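Local coordinates for protein beta-1,4-galactanase (Thielavia heterothallica, PDB 1HJS) that hydrolyses the beta-1,4-galactosidic linkages of type I arabinogalactans, as a family 53 glycoside hydrolase of clan GH-A, at residues 46-51 against 57-62; 191-196 against 235-240. All blocks are in the same frame, centred on the assembly; numbering follows the deposited sequence. Where two conformers were deposited one is given.

Contact 1. Residues 46-51 against 57-62; sequences QRVWVN and YNLDYN. With SO4 (sulfate ion), chain F.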
ATOM      1  N   GLN A  46       2.185   4.419  -4.509  1.00  9.86           N
ATOM      2  CA  GLN A  46       3.362   5.229  -4.211  1.00  9.90           C
ATOM      3  C   GLN A  46       3.315   5.783  -2.787  1.00 10.41           C
ATOM      4  O   GLN A  46       2.306   6.361  -2.368  1.00 10.10           O
ATOM      5  CB  GLN A  46       3.450   6.396  -5.204  1.00  9.93           C
ATOM      6  CG  GLN A  46       3.446   5.962  -6.662  1.00  9.92           C
ATOM      7  CD  GLN A  46       3.478   7.129  -7.633  1.00 10.49           C
ATOM      8  OE1 GLN A  46       3.392   6.936  -8.844  1.00 11.16           O
ATOM      9  NE2 GLN A  46       3.603   8.345  -7.105  1.00  8.88           N
ATOM     10  N   ARG A  47       4.400   5.610  -2.040  1.00 10.16           N
ATOM     11  CA  ARG A  47       4.446   6.121  -0.676  1.00 10.40           C
ATOM     12  C   ARG A  47       4.853   7.586  -0.692  1.00 10.81           C
ATOM     13  O   ARG A  47       5.766   7.983  -1.417  1.00 10.88           O
ATOM     14  CB  ARG A  47       5.432   5.316   0.185  1.00 10.24           C
ATOM     15  CG  ARG A  47       6.822   5.144  -0.413  1.00  9.47           C
ATOM     16  CD  ARG A  47       7.758   4.417   0.556  1.00 10.27           C
ATOM     17  NE  ARG A  47       8.999   3.997  -0.094  1.00  9.81           N
ATOM     18  CZ  ARG A  47       9.126   2.896  -0.830  1.00 10.38           C
ATOM     19  NH1 ARG A  47       8.091   2.084  -1.006  1.00  9.95           N
ATOM     20  NH2 ARG A  47      10.285   2.619  -1.419  1.00 10.69           N
ATOM     21  N   VAL A  48       4.163   8.388   0.112  1.00 11.01           N
ATOM     22  CA  VAL A  48       4.455   9.810   0.191  1.00 11.57           C
ATOM     23  C   VAL A  48       4.902  10.179   1.597  1.00 11.74           C
ATOM     24  O   VAL A  48       4.196   9.921   2.568  1.00 11.67           O
ATOM     25  CB  VAL A  48       3.211  10.658  -0.160  1.00 11.48           C
ATOM     26  CG1 VAL A  48       3.543  12.144  -0.040  1.00 12.36           C
ATOM     27  CG2 VAL A  48       2.734  10.325  -1.564  1.00 12.18           C
ATOM     28  N   TRP A  49       6.087  10.770   1.699  1.00 11.86           N
ATOM     29  CA  TRP A  49       6.612  11.209   2.981  1.00 12.10           C
ATOM     30  C   TRP A  49       6.540  12.734   2.993  1.00 13.03           C
ATOM     31  O   TRP A  49       6.609  13.375   1.943  1.00 13.09           O
ATOM     32  CB  TRP A  49       8.048  10.709   3.176  1.00 12.10           C
ATOM     33  CG  TRP A  49       8.127   9.204   3.331  1.00 11.56           C
ATOM     34  CD1 TRP A  49       7.075   8.330   3.442  1.00 12.24           C
ATOM     35  CD2 TRP A  49       9.316   8.407   3.414  1.00 11.54           C
ATOM     36  NE1 TRP A  49       7.541   7.040   3.590  1.00 11.19           N
ATOM     37  CE2 TRP A  49       8.910   7.060   3.576  1.00 12.20           C
ATOM     38  CE3 TRP A  49      10.686   8.700   3.369  1.00 11.64           C
ATOM     39  CZ2 TRP A  49       9.828   6.006   3.693  1.00 12.24           C
ATOM     40  CZ3 TRP A  49      11.601   7.647   3.485  1.00 12.40           C
ATOM     41  CH2 TRP A  49      11.164   6.320   3.645  1.00 11.84           C
ATOM     42  N   VAL A  50       6.398  13.309   4.182  1.00 13.46           N
ATOM     43  CA  VAL A  50       6.255  14.753   4.321  1.00 13.36           C
ATOM     44  C   VAL A  50       7.480  15.582   3.946  1.00 14.49           C
ATOM     45  O   VAL A  50       7.437  16.347   2.976  1.00 14.90           O
ATOM     46  CB  VAL A  50       5.803  15.104   5.753  1.00 12.88           C
ATOM     47  CG1 VAL A  50       5.622  16.607   5.895  1.00 12.37           C
ATOM     48  CG2 VAL A  50       4.504  14.369   6.065  1.00 12.77           C
ATOM     49  N   ASN A  51       8.562  15.448   4.706  1.00 14.97           N
ATOM     50  CA  ASN A  51       9.789  16.195   4.427  1.00 17.09           C
ATOM     51  C   ASN A  51      11.055  15.361   4.568  1.00 17.13           C
ATOM     52  O   ASN A  51      11.947  15.704   5.342  1.00 17.82           O
ATOM     53  CB  ASN A  51       9.903  17.407   5.352  1.00 18.99           C
ATOM     54  CG  ASN A  51       9.080  18.578   4.878  1.00 21.04           C
ATOM     55  OD1 ASN A  51       9.313  19.113   3.791  1.00 22.80           O
ATOM     56  ND2 ASN A  51       8.111  18.993   5.690  1.00 22.14           N
ATOM     57  N   TYR A  57      10.704  10.077  -2.092  1.00 13.13           N
ATOM     58  CA  TYR A  57       9.316   9.857  -1.704  1.00 12.77           C
ATOM     59  C   TYR A  57       8.575  11.110  -1.230  1.00 12.24           C
ATOM     60  O   TYR A  57       7.479  11.003  -0.680  1.00 12.04           O
ATOM     61  CB  TYR A  57       9.232   8.765  -0.630  1.00 12.21           C
ATOM     62  CG  TYR A  57      10.107   7.572  -0.927  1.00 12.12           C
ATOM     63  CD1 TYR A  57      10.083   6.958  -2.182  1.00 11.78           C
ATOM     64  CD2 TYR A  57      10.996   7.080   0.028  1.00 12.41           C
ATOM     65  CE1 TYR A  57      10.932   5.886  -2.482  1.00 11.73           C
ATOM     66  CE2 TYR A  57      11.847   6.008  -0.259  1.00 11.85           C
ATOM     67  CZ  TYR A  57      11.811   5.420  -1.511  1.00 12.10           C
ATOM     68  OH  TYR A  57      12.671   4.379  -1.790  1.00 12.96           O
ATOM     69  N   ASN A  58       9.154  12.294  -1.427  1.00 12.16           N
ATOM     70  CA  ASN A  58       8.439  13.500  -1.021  1.00 12.42           C
ATOM     71  C   ASN A  58       7.422  13.787  -2.118  1.00 12.81           C
ATOM     72  O   ASN A  58       7.384  13.065  -3.112  1.00 11.53           O
ATOM     73  CB  ASN A  58       9.400  14.685  -0.764  1.00 13.08           C
ATOM     74  CG  ASN A  58      10.087  15.220  -2.021  1.00 14.07           C
ATOM     75  OD1 ASN A  58      10.983  16.070  -1.921  1.00 16.25           O
ATOM     76  ND2 ASN A  58       9.680  14.753  -3.184  1.00 12.16           N
ATOM     77  N   LEU A  59       6.597  14.819  -1.958  1.00 13.15           N
ATOM     78  CA  LEU A  59       5.570  15.095  -2.959  1.00 13.53           C
ATOM     79  C   LEU A  59       6.086  15.334  -4.379  1.00 13.79           C
ATOM     80  O   LEU A  59       5.490  14.847  -5.343  1.00 13.31           O
ATOM     81  CB  LEU A  59       4.690  16.269  -2.511  1.00 14.34           C
ATOM     82  CG  LEU A  59       3.360  16.412  -3.264  1.00 14.79           C
ATOM     83  CD1 LEU A  59       2.564  15.110  -3.183  1.00 14.33           C
ATOM     84  CD2 LEU A  59       2.560  17.557  -2.668  1.00 15.04           C
ATOM     85  N   ASP A  60       7.181  16.077  -4.519  1.00 14.05           N
ATOM     86  CA  ASP A  60       7.730  16.336  -5.850  1.00 14.66           C
ATOM     87  C   ASP A  60       8.144  15.034  -6.522  1.00 14.14           C
ATOM     88  O   ASP A  60       7.903  14.829  -7.708  1.00 13.95           O
ATOM     89  CB  ASP A  60       8.944  17.264  -5.775  1.00 15.80           C
ATOM     90  CG  ASP A  60       8.563  18.700  -5.480  1.00 17.34           C
ATOM     91  OD1 ASP A  60       7.433  19.100  -5.832  1.00 17.35           O
ATOM     92  OD2 ASP A  60       9.402  19.428  -4.913  1.00 18.57           O
ATOM     93  N   TYR A  61       8.786  14.166  -5.748  1.00 13.58           N
ATOM     94  CA  TYR A  61       9.239  12.870  -6.240  1.00 12.90           C
ATOM     95  C   TYR A  61       8.036  12.088  -6.750  1.00 12.56           C
ATOM     96  O   TYR A  61       8.070  11.495  -7.827  1.00 12.21           O
ATOM     97  CB  TYR A  61       9.928  12.113  -5.098  1.00 13.08           C
ATOM     98  CG  TYR A  61      10.378  10.706  -5.429  1.00 12.37           C
ATOM     99  CD1 TYR A  61       9.476   9.642  -5.441  1.00 11.69           C
ATOM    100  CD2 TYR A  61      11.719  10.436  -5.708  1.00 12.29           C
ATOM    101  CE1 TYR A  61       9.903   8.336  -5.720  1.00 11.19           C
ATOM    102  CE2 TYR A  61      12.154   9.143  -5.988  1.00 11.79           C
ATOM    103  CZ  TYR A  61      11.246   8.098  -5.993  1.00 11.38           C
ATOM    104  OH  TYR A  61      11.686   6.824  -6.287  1.00 10.09           O
ATOM    105  N   ASN A  62       6.959  12.108  -5.973  1.00 12.19           N
ATOM    106  CA  ASN A  62       5.740  11.397  -6.328  1.00 11.80           C
ATOM    107  C   ASN A  62       4.991  11.984  -7.518  1.00 12.03           C
ATOM    108  O   ASN A  62       4.397  11.249  -8.305  1.00 11.52           O
ATOM    109  CB  ASN A  62       4.827  11.323  -5.111  1.00 12.03           C
ATOM    110  CG  ASN A  62       5.161  10.148  -4.226  1.00 11.89           C
ATOM    111  OD1 ASN A  62       4.836   9.008  -4.554  1.00 12.85           O
ATOM    112  ND2 ASN A  62       5.836  10.413  -3.111  1.00 10.97           N
TER
HETATM  113  S   SO4 F 701       4.999  20.779   6.034  1.00 44.83           S
HETATM  114  O1  SO4 F 701       3.638  19.966   5.692  1.00 44.53           O
HETATM  115  O2  SO4 F 701       4.561  22.116   6.390  1.00 44.47           O
HETATM  116  O3  SO4 F 701       5.647  20.181   6.998  1.00 44.37           O
HETATM  117  O4  SO4 F 701       5.672  20.828   4.761  1.00 44.45           O
HETATM  118  O   HOH W   1       6.893  16.447   0.261  1.00 19.61           O

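Contact 2. Residues 191-196 against 235-240; sequences WYTNVL and KTWNKE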
ATOM      1  N   TRP A 191      -9.692  -2.557  16.064  1.00 14.42           N
ATOM      2  CA  TRP A 191      -9.340  -1.223  15.598  1.00 14.19           C
ATOM      3  C   TRP A 191     -10.530  -0.424  15.065  1.00 13.93           C
ATOM      4  O   TRP A 191     -10.833   0.658  15.573  1.00 13.86           O
ATOM      5  CB  TRP A 191      -8.264  -1.317  14.508  1.00 13.79           C
ATOM      6  CG  TRP A 191      -7.539  -0.021  14.270  1.00 13.48           C
ATOM      7  CD1 TRP A 191      -6.382   0.395  14.869  1.00 13.73           C
ATOM      8  CD2 TRP A 191      -7.922   1.025  13.370  1.00 13.19           C
ATOM      9  NE1 TRP A 191      -6.020   1.630  14.394  1.00 13.69           N
ATOM     10  CE2 TRP A 191      -6.949   2.042  13.473  1.00 13.12           C
ATOM     11  CE3 TRP A 191      -8.997   1.202  12.484  1.00 12.91           C
ATOM     12  CZ2 TRP A 191      -7.011   3.224  12.722  1.00 12.93           C
ATOM     13  CZ3 TRP A 191      -9.060   2.379  11.736  1.00 13.05           C
ATOM     14  CH2 TRP A 191      -8.071   3.373  11.862  1.00 12.73           C
ATOM     15  N   TYR A 192     -11.196  -0.949  14.041  1.00 13.90           N
ATOM     16  CA  TYR A 192     -12.336  -0.246  13.453  1.00 14.52           C
ATOM     17  C   TYR A 192     -13.468   0.008  14.445  1.00 14.79           C
ATOM     18  O   TYR A 192     -14.068   1.083  14.443  1.00 14.84           O
ATOM     19  CB  TYR A 192     -12.865  -1.012  12.236  1.00 14.01           C
ATOM     20  CG  TYR A 192     -11.994  -0.846  11.005  1.00 13.81           C
ATOM     21  CD1 TYR A 192     -11.872   0.397  10.377  1.00 13.76           C
ATOM     22  CD2 TYR A 192     -11.269  -1.920  10.486  1.00 13.92           C
ATOM     23  CE1 TYR A 192     -11.046   0.567   9.261  1.00 13.56           C
ATOM     24  CE2 TYR A 192     -10.439  -1.761   9.374  1.00 13.65           C
ATOM     25  CZ  TYR A 192     -10.331  -0.519   8.769  1.00 14.23           C
ATOM     26  OH  TYR A 192      -9.503  -0.362   7.676  1.00 13.52           O
ATOM     27  N   THR A 193     -13.753  -0.967  15.299  1.00 15.42           N
ATOM     28  CA  THR A 193     -14.822  -0.800  16.279  1.00 15.89           C
ATOM     29  C   THR A 193     -14.542   0.379  17.212  1.00 16.61           C
ATOM     30  O   THR A 193     -15.404   1.237  17.423  1.00 16.49           O
ATOM     31  CB  THR A 193     -15.010  -2.073  17.122  1.00 16.24           C
ATOM     32  OG1 THR A 193     -15.424  -3.152  16.272  1.00 16.19           O
ATOM     33  CG2 THR A 193     -16.071  -1.848  18.199  1.00 16.43           C
ATOM     34  N   ASN A 194     -13.332   0.433  17.757  1.00 16.76           N
ATOM     35  CA  ASN A 194     -12.971   1.506  18.676  1.00 17.20           C
ATOM     36  C   ASN A 194     -12.825   2.873  18.020  1.00 17.35           C
ATOM     37  O   ASN A 194     -13.118   3.898  18.631  1.00 16.66           O
ATOM     38  CB  ASN A 194     -11.695   1.137  19.426  1.00 17.72           C
ATOM     39  CG  ASN A 194     -11.949   0.126  20.524  1.00 18.75           C
ATOM     40  OD1 ASN A 194     -12.712   0.391  21.451  1.00 18.94           O
ATOM     41  ND2 ASN A 194     -11.316  -1.039  20.426  1.00 18.81           N
ATOM     42  N   VAL A 195     -12.368   2.894  16.776  1.00 17.04           N
ATOM     43  CA  VAL A 195     -12.221   4.155  16.071  1.00 17.14           C
ATOM     44  C   VAL A 195     -13.589   4.719  15.677  1.00 17.22           C
ATOM     45  O   VAL A 195     -13.860   5.903  15.887  1.00 17.23           O
ATOM     46  CB  VAL A 195     -11.359   3.979  14.802  1.00 16.62           C
ATOM     47  CG1 VAL A 195     -11.430   5.230  13.936  1.00 17.08           C
ATOM     48  CG2 VAL A 195      -9.913   3.710  15.200  1.00 16.06           C
ATOM     49  N   LEU A 196     -14.449   3.868  15.131  1.00 17.73           N
ATOM     50  CA  LEU A 196     -15.768   4.300  14.678  1.00 19.27           C
ATOM     51  C   LEU A 196     -16.755   4.648  15.788  1.00 20.34           C
ATOM     52  O   LEU A 196     -17.681   5.428  15.571  1.00 20.48           O
ATOM     53  CB  LEU A 196     -16.377   3.234  13.762  1.00 18.95           C
ATOM     54  CG  LEU A 196     -15.631   3.038  12.436  1.00 19.32           C
ATOM     55  CD1 LEU A 196     -16.212   1.856  11.673  1.00 19.34           C
ATOM     56  CD2 LEU A 196     -15.734   4.312  11.607  1.00 19.87           C
ATOM     57  N   LYS A 235     -18.756  -7.946   5.609  1.00 17.74           N
ATOM     58  CA  LYS A 235     -20.128  -7.968   6.069  1.00 19.29           C
ATOM     59  C   LYS A 235     -20.392  -7.031   7.244  1.00 18.74           C
ATOM     60  O   LYS A 235     -21.533  -6.652   7.486  1.00 18.74           O
ATOM     61  CB  LYS A 235     -20.546  -9.389   6.415  1.00 21.56           C
ATOM     62  CG  LYS A 235     -20.240  -9.776   7.816  1.00 24.40           C
ATOM     63  CD  LYS A 235     -21.418 -10.503   8.413  1.00 26.78           C
ATOM     64  CE  LYS A 235     -21.237 -11.997   8.321  1.00 28.62           C
ATOM     65  NZ  LYS A 235     -22.234 -12.730   9.143  1.00 30.71           N
ATOM     66  N   THR A 236     -19.345  -6.643   7.969  1.00 17.98           N
ATOM     67  CA  THR A 236     -19.531  -5.741   9.102  1.00 17.48           C
ATOM     68  C   THR A 236     -19.656  -4.281   8.668  1.00 17.54           C
ATOM     69  O   THR A 236     -20.556  -3.577   9.127  1.00 16.94           O
ATOM     70  CB  THR A 236     -18.364  -5.820  10.122  1.00 17.62           C
ATOM     71  OG1 THR A 236     -18.221  -7.160  10.603  1.00 16.53           O
ATOM     72  CG2 THR A 236     -18.641  -4.904  11.311  1.00 17.34           C
ATOM     73  N   TRP A 237     -18.766  -3.835   7.780  1.00 16.57           N
ATOM     74  CA  TRP A 237     -18.757  -2.446   7.329  1.00 16.71           C
ATOM     75  C   TRP A 237     -19.069  -2.192   5.849  1.00 16.31           C
ATOM     76  O   TRP A 237     -19.225  -1.046   5.436  1.00 16.22           O
ATOM     77  CB  TRP A 237     -17.418  -1.813   7.712  1.00 16.82           C
ATOM     78  CG  TRP A 237     -17.200  -1.808   9.194  1.00 17.37           C
ATOM     79  CD1 TRP A 237     -17.852  -1.037  10.114  1.00 18.07           C
ATOM     80  CD2 TRP A 237     -16.314  -2.656   9.934  1.00 17.67           C
ATOM     81  NE1 TRP A 237     -17.430  -1.355  11.382  1.00 17.93           N
ATOM     82  CE2 TRP A 237     -16.487  -2.345  11.301  1.00 17.82           C
ATOM     83  CE3 TRP A 237     -15.393  -3.647   9.576  1.00 17.28           C
ATOM     84  CZ2 TRP A 237     -15.772  -2.995  12.312  1.00 17.75           C
ATOM     85  CZ3 TRP A 237     -14.682  -4.292  10.583  1.00 17.91           C
ATOM     86  CH2 TRP A 237     -14.877  -3.962  11.934  1.00 17.83           C
ATOM     87  N   ASN A 238     -19.144  -3.258   5.057  1.00 16.26           N
ATOM     88  CA  ASN A 238     -19.486  -3.166   3.637  0.50 16.44           C
ATOM     89  C   ASN A 238     -18.671  -2.147   2.826  1.00 16.19           C
ATOM     90  O   ASN A 238     -19.215  -1.462   1.960  1.00 15.98           O
ATOM     91  CB  ASN A 238     -20.977  -2.844   3.500  0.50 17.02           C
ATOM     92  CG  ASN A 238     -21.479  -2.950   2.067  0.50 17.46           C
ATOM     93  OD1 ASN A 238     -22.230  -2.095   1.600  0.50 18.45           O
ATOM     94  ND2 ASN A 238     -21.079  -4.006   1.370  0.50 17.29           N
ATOM     95  N   LYS A 239     -17.367  -2.059   3.084  1.00 15.42           N
ATOM     96  CA  LYS A 239     -16.507  -1.131   2.344  1.00 14.94           C
ATOM     97  C   LYS A 239     -15.755  -1.915   1.277  1.00 15.13           C
ATOM     98  O   LYS A 239     -15.669  -3.139   1.357  1.00 14.53           O
ATOM     99  CB  LYS A 239     -15.484  -0.479   3.285  1.00 15.45           C
ATOM    100  CG  LYS A 239     -16.080   0.514   4.269  1.00 16.01           C
ATOM    101  CD  LYS A 239     -16.735   1.671   3.531  1.00 17.23           C
ATOM    102  CE  LYS A 239     -17.307   2.696   4.492  1.00 17.71           C
ATOM    103  NZ  LYS A 239     -17.951   3.821   3.745  1.00 17.71           N
ATOM    104  N   GLU A 240     -15.223  -1.231   0.268  1.00 15.19           N
ATOM    105  CA  GLU A 240     -14.458  -1.941  -0.749  1.00 15.39           C
ATOM    106  C   GLU A 240     -13.201  -2.414  -0.035  1.00 14.33           C
ATOM    107  O   GLU A 240     -12.682  -1.724   0.837  1.00 14.32           O
ATOM    108  CB  GLU A 240     -14.097  -1.027  -1.919  1.00 16.93           C
ATOM    109  CG  GLU A 240     -15.297  -0.600  -2.750  1.00 19.36           C
ATOM    110  CD  GLU A 240     -14.906  -0.152  -4.148  1.00 20.70           C
ATOM    111  OE1 GLU A 240     -13.950   0.637  -4.271  1.00 21.61           O
ATOM    112  OE2 GLU A 240     -15.559  -0.590  -5.120  1.00 22.27           O
TER

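Contact 1. Residues 46-51 against 57-62
Y57 meets R47 with a ring face and W49 with a ring edge. The aliphatic chain and NE of R47 cover the face: NE sits over the ring centre, 3.3 Å above the plane, and CZ is 4.0 Å from the ring centroid in a cation-pi contact. The guanidinium stands steeply to the ring, planes at 67°, which brings NH2 down to donate to Y57 OH at 3.0 Å, within the guanidinium plane; the same NH2 forms a salt bridge with E297. Y57 turns its edge to the indole face of W49 in a T-shaped pair, planes at 76°, with Y57 CD2 3.6 Å from W49 CZ3. A backbone bond, W49 N to Y57 O at 2.8 Å, joins the same two residues.

N62 reaches back from the first turn of helix 59-71 to strand 43-48. Its OD1 takes Q46 NE2 on a lone pair at 2.9 Å, while its ND2 gives to R47 O and, from above the carbonyl plane, to N58 O. Q46 is extended beyond CG (chi2 178°), which carries NE2 on to N62 O as well. V48 CG2 packs on N62 ND2 at 3.5 Å.

Past W49 the contact slackens. The side chains of V50 and N51 start out away from 57-62, and N51 is exposed; a water links V50 O to L59 N, and N51 ND2 binds a sulfate.

The arrangement ties a barrel strand to the next helix of a beta-alpha-beta unit. Both polar atoms of the buried N62 amide have partners here, and Q46 OE1 accepts from W9 NE1. The R47 side chain, about 7 Å from that of the probable nucleophile E245, is held by a ring face, a hydroxyl and a carboxylate, which probably restricts its movement.

Contact 2. Residues 191-196 against 235-240
W237, the last residue of helix 223-237, presents a face of its indole to Y192 on helix 185-196. The touching atom is Y192 CB, which stands 3.5 Å from W237 CZ2 and makes a CH-pi contact over the six-membered ring. With CG beside its own backbone N (chi1 -76°), the phenol heads away from the indole, and the two rings meet obliquely, planes at 48°. One helical turn on, L196 sets CD1 3.4 Å from W237 NE1 and 3.7 Å from W237 CD1. T193 OG1 comes in at the indole edge, 4.0 Å from W237 CZ2, but its hydrogen bond goes to N189 O in its own helix.

Behind this first shell, T236 CG2 covers the opposite face of the indole, 3.3 Å above its plane. M209 of strand 208-212 touches both Y192 and W237, and L203 touches both L196 and W237. N238 then leaves the helix with positive phi, and the chain runs on into strand 240-245.

Were the indole cut back to an alanine, Y192 CB, L196 CD1 and T236 CG2 would lose the surface they pack on, and a gap would probably open between the helices. Between these two segments the contact rests mainly on the shape and reach of one indole, backed by M209 and L203, and not on polar pairing.

Both contacts belong to the same eight-stranded beta/alpha barrel, yet they stand apart: their centres are 28 Å apart and their nearest atoms about 17 Å. Contact 1 fastens strand 43-48 to the start of its own helix, whereas contact 2 joins helix 185-196 to helix 223-237, the helices that follow strands 174-179 and 208-212. Measured between side chains, R47 of contact 1 and Y192 of contact 2 are about equally far from E135, the probable proton donor, at about 11 and 10 Å, whereas R47 is nearer to E245, the probable nucleophile.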